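Long-range contact in dual specificity phosphatase-like 15 isoform a (Homo sapiens, PDB 1YZ4), which removes phosphate from tyrosine, serine and threonine residues of proteins as a membrane-associated dual-specificity phosphatase, represented here by its catalytic domain: residues D60-I66 / N131-Q137. The protein carries 1 engineered substitution. Residues are numbered along the deposited sequence; the frame is centred on the assembly and turned at random.
Sequences DTPEVPI and NPGFRQQ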
ATOM      1  N   ASP A  60       3.424  13.454   4.581  1.00 18.44           N
ATOM      2  CA  ASP A  60       4.637  12.671   4.753  1.00 18.57           C
ATOM      3  C   ASP A  60       5.615  13.311   5.735  1.00 18.64           C
ATOM      4  O   ASP A  60       6.536  14.020   5.326  1.00 17.47           O
ATOM      5  CB  ASP A  60       5.345  12.443   3.413  1.00 18.87           C
ATOM      6  CG  ASP A  60       6.552  11.529   3.553  1.00 17.83           C
ATOM      7  OD1 ASP A  60       6.497  10.668   4.458  1.00 17.20           O
ATOM      8  OD2 ASP A  60       7.533  11.654   2.776  1.00  7.83           O
ATOM      9  N   THR A  61       5.392  13.080   7.028  1.00 18.90           N
ATOM     10  CA  THR A  61       6.273  13.590   8.077  1.00 19.53           C
ATOM     11  C   THR A  61       6.383  12.473   9.101  1.00 21.73           C
ATOM     12  O   THR A  61       5.408  11.771   9.377  1.00 20.90           O
ATOM     13  CB  THR A  61       5.723  14.863   8.764  1.00 19.04           C
ATOM     14  OG1 THR A  61       4.931  14.499   9.899  1.00 26.24           O
ATOM     15  CG2 THR A  61       4.871  15.666   7.797  1.00 23.15           C
ATOM     16  N   PRO A  62       7.576  12.285   9.677  1.00 24.90           N
ATOM     17  CA  PRO A  62       7.779  11.223  10.667  1.00 25.04           C
ATOM     18  C   PRO A  62       6.927  11.276  11.931  1.00 26.04           C
ATOM     19  O   PRO A  62       6.864  10.296  12.671  1.00 23.86           O
ATOM     20  CB  PRO A  62       9.285  11.296  10.953  1.00 27.32           C
ATOM     21  CG  PRO A  62       9.636  12.723  10.650  1.00 25.67           C
ATOM     22  CD  PRO A  62       8.830  13.015   9.412  1.00 25.10           C
ATOM     23  N   GLU A  63       6.261  12.399  12.172  1.00 27.34           N
ATOM     24  CA  GLU A  63       5.427  12.527  13.366  1.00 30.57           C
ATOM     25  C   GLU A  63       3.979  12.078  13.151  1.00 27.41           C
ATOM     26  O   GLU A  63       3.238  11.831  14.106  1.00 26.10           O
ATOM     27  CB  GLU A  63       5.453  13.972  13.861  1.00 38.35           C
ATOM     28  CG  GLU A  63       6.818  14.409  14.354  1.00 48.98           C
ATOM     29  CD  GLU A  63       6.792  15.780  14.996  1.00 55.30           C
ATOM     30  OE1 GLU A  63       5.979  15.984  15.927  1.00 58.46           O
ATOM     31  OE2 GLU A  63       7.584  16.651  14.575  1.00 59.50           O
ATOM     32  N   VAL A  64       3.581  11.976  11.892  1.00 21.86           N
ATOM     33  CA  VAL A  64       2.232  11.564  11.556  1.00 21.01           C
ATOM     34  C   VAL A  64       2.006  10.086  11.848  1.00 20.10           C
ATOM     35  O   VAL A  64       2.735   9.226  11.364  1.00 21.21           O
ATOM     36  CB  VAL A  64       1.945  11.835  10.081  1.00 20.99           C
ATOM     37  CG1 VAL A  64       0.527  11.435   9.748  1.00 20.20           C
ATOM     38  CG2 VAL A  64       2.175  13.313   9.784  1.00 22.76           C
ATOM     39  N   PRO A  65       0.981   9.772  12.649  1.00 19.27           N
ATOM     40  CA  PRO A  65       0.686   8.379  12.990  1.00 17.74           C
ATOM     41  C   PRO A  65      -0.119   7.617  11.937  1.00 16.02           C
ATOM     42  O   PRO A  65      -1.288   7.325  12.161  1.00 13.03           O
ATOM     43  CB  PRO A  65      -0.075   8.513  14.299  1.00 16.16           C
ATOM     44  CG  PRO A  65      -0.891   9.749  14.044  1.00 18.87           C
ATOM     45  CD  PRO A  65       0.104  10.693  13.396  1.00 15.33           C
ATOM     46  N   ILE A  66       0.504   7.290  10.800  1.00 18.00           N
ATOM     47  CA  ILE A  66      -0.198   6.540   9.752  1.00 16.64           C
ATOM     48  C   ILE A  66      -0.591   5.172  10.276  1.00 15.81           C
ATOM     49  O   ILE A  66      -1.443   4.504   9.692  1.00 15.73           O
ATOM     50  CB  ILE A  66       0.664   6.300   8.473  1.00 18.73           C
ATOM     51  CG1 ILE A  66       2.147   6.391   8.800  1.00 13.77           C
ATOM     52  CG2 ILE A  66       0.258   7.251   7.367  1.00 25.80           C
ATOM     53  CD1 ILE A  66       2.643   5.239   9.596  1.00 20.42           C
ATOM     54  N   ASN A 131       9.699   7.237   5.525  1.00 16.97           N
ATOM     55  CA  ASN A 131      10.447   8.138   6.397  1.00 16.77           C
ATOM     56  C   ASN A 131      10.788   7.473   7.743  1.00 15.92           C
ATOM     57  O   ASN A 131      10.120   6.527   8.172  1.00 16.16           O
ATOM     58  CB  ASN A 131       9.674   9.459   6.595  1.00 12.94           C
ATOM     59  CG  ASN A 131       8.499   9.331   7.555  1.00 17.39           C
ATOM     60  OD1 ASN A 131       8.665   8.896   8.701  1.00 21.48           O
ATOM     61  ND2 ASN A 131       7.304   9.730   7.100  1.00  8.48           N
ATOM     62  N   PRO A 132      11.839   7.963   8.425  1.00 17.92           N
ATOM     63  CA  PRO A 132      12.274   7.417   9.717  1.00 17.97           C
ATOM     64  C   PRO A 132      11.151   7.123  10.715  1.00 18.04           C
ATOM     65  O   PRO A 132      11.163   6.086  11.380  1.00 17.55           O
ATOM     66  CB  PRO A 132      13.233   8.488  10.229  1.00 18.51           C
ATOM     67  CG  PRO A 132      13.840   9.002   8.970  1.00 19.43           C
ATOM     68  CD  PRO A 132      12.639   9.150   8.074  1.00 16.22           C
ATOM     69  N   GLY A 133      10.184   8.032  10.814  1.00 15.40           N
ATOM     70  CA  GLY A 133       9.086   7.836  11.746  1.00 13.25           C
ATOM     71  C   GLY A 133       8.163   6.694  11.371  1.00 12.54           C
ATOM     72  O   GLY A 133       7.670   5.967  12.237  1.00  9.70           O
ATOM     73  N   PHE A 134       7.924   6.527  10.075  1.00 12.40           N
ATOM     74  CA  PHE A 134       7.050   5.451   9.618  1.00 13.67           C
ATOM     75  C   PHE A 134       7.722   4.094   9.806  1.00 12.74           C
ATOM     76  O   PHE A 134       7.053   3.080   9.983  1.00 12.80           O
ATOM     77  CB  PHE A 134       6.680   5.647   8.139  1.00 11.23           C
ATOM     78  CG  PHE A 134       5.838   6.862   7.883  1.00  9.74           C
ATOM     79  CD1 PHE A 134       5.298   7.590   8.941  1.00  9.21           C
ATOM     80  CD2 PHE A 134       5.563   7.267   6.582  1.00  9.27           C
ATOM     81  CE1 PHE A 134       4.495   8.704   8.703  1.00  9.28           C
ATOM     82  CE2 PHE A 134       4.763   8.375   6.335  1.00 10.41           C
ATOM     83  CZ  PHE A 134       4.227   9.097   7.396  1.00  9.73           C
ATOM     84  N   ARG A 135       9.048   4.079   9.771  1.00 14.48           N
ATOM     85  CA  ARG A 135       9.781   2.833   9.939  1.00 17.72           C
ATOM     86  C   ARG A 135       9.632   2.336  11.375  1.00 16.85           C
ATOM     87  O   ARG A 135       9.513   1.133  11.611  1.00 16.96           O
ATOM     88  CB  ARG A 135      11.249   3.047   9.537  1.00 18.01           C
ATOM     89  CG  ARG A 135      11.353   3.611   8.108  1.00 21.01           C
ATOM     90  CD  ARG A 135      12.740   4.071   7.701  1.00 20.83           C
ATOM     91  NE  ARG A 135      13.609   2.970   7.307  1.00 24.09           N
ATOM     92  CZ  ARG A 135      14.111   2.809   6.086  1.00 23.29           C
ATOM     93  NH1 ARG A 135      13.832   3.671   5.119  1.00 25.21           N
ATOM     94  NH2 ARG A 135      14.915   1.788   5.838  1.00 27.96           N
ATOM     95  N   GLN A 136       9.600   3.271  12.325  1.00 18.59           N
ATOM     96  CA  GLN A 136       9.437   2.932  13.740  1.00 18.67           C
ATOM     97  C   GLN A 136       8.034   2.396  13.949  1.00 18.11           C
ATOM     98  O   GLN A 136       7.835   1.407  14.663  1.00 13.61           O
ATOM     99  CB  GLN A 136       9.644   4.165  14.622  1.00 22.16           C
ATOM    100  CG  GLN A 136      11.067   4.699  14.605  1.00 33.71           C
ATOM    101  CD  GLN A 136      11.277   5.854  15.566  1.00 39.08           C
ATOM    102  OE1 GLN A 136      10.753   6.955  15.367  1.00 42.25           O
ATOM    103  NE2 GLN A 136      12.045   5.607  16.621  1.00 43.52           N
ATOM    104  N   GLN A 137       7.066   3.062  13.321  1.00 15.56           N
ATOM    105  CA  GLN A 137       5.677   2.655  13.408  1.00 14.82           C
ATOM    106  C   GLN A 137       5.545   1.263  12.795  1.00 16.49           C
ATOM    107  O   GLN A 137       4.730   0.453  13.243  1.00 13.81           O
ATOM    108  CB  GLN A 137       4.780   3.662  12.680  1.00 14.17           C
ATOM    109  CG  GLN A 137       4.714   5.010  13.376  1.00 10.24           C
ATOM    110  CD  GLN A 137       3.768   5.987  12.699  1.00 13.18           C
ATOM    111  OE1 GLN A 137       2.629   5.647  12.370  1.00 10.43           O
ATOM    112  NE2 GLN A 137       4.231   7.216  12.505  1.00 10.54           N
TER
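F134, P62 and I66 account for about half of the 436 Å² buried here, where the loop between strand 52-56 and helix 70-82 lies against the first turn and a half of helix 132-143. Segment 60-66 corresponds to the general-acid loop of the family. F134 extends its ring into the bend of the loop. I66 CG1 sits over one ring face, 3.5 Å from the F134 centroid, a CH-pi contact, while V64 O approaches the ring edge. T100 of helix 97-110 and R97, the P-loop arginine at its start, also touch F134, so the ring joins three parts of the domain. P62 begins the bend as the second residue of a type I turn, T61 to V64, and packs on the helix start, its CB 3.4 Å from G133 N. There the backbones nearly touch: G133 CA makes a CA-H...O contact of 3.4 Å with P62 O, and a CB at G133 would clash with that oxygen. Two side-chain amides of the helix segment bind the loop. N131, the N-cap, accepts from F134 N through OD1 (2.8 Å) and donates through ND2 to D60 OD1 (2.9 Å). One turn beyond F134, Q137 NE2 gives a nearly straight bond to V64 O (2.8 Å), and its OE1 accepts from K67 N. D60 lies about 7 Å, side chain to side chain, from S91, the engineered replacement at the predicted phosphocysteine position, consistent with a general-acid role. One amide both caps the helix and holds D60 OD1, consistent with helix 132-143 helping to set the carboxylate beside the probable catalytic pocket.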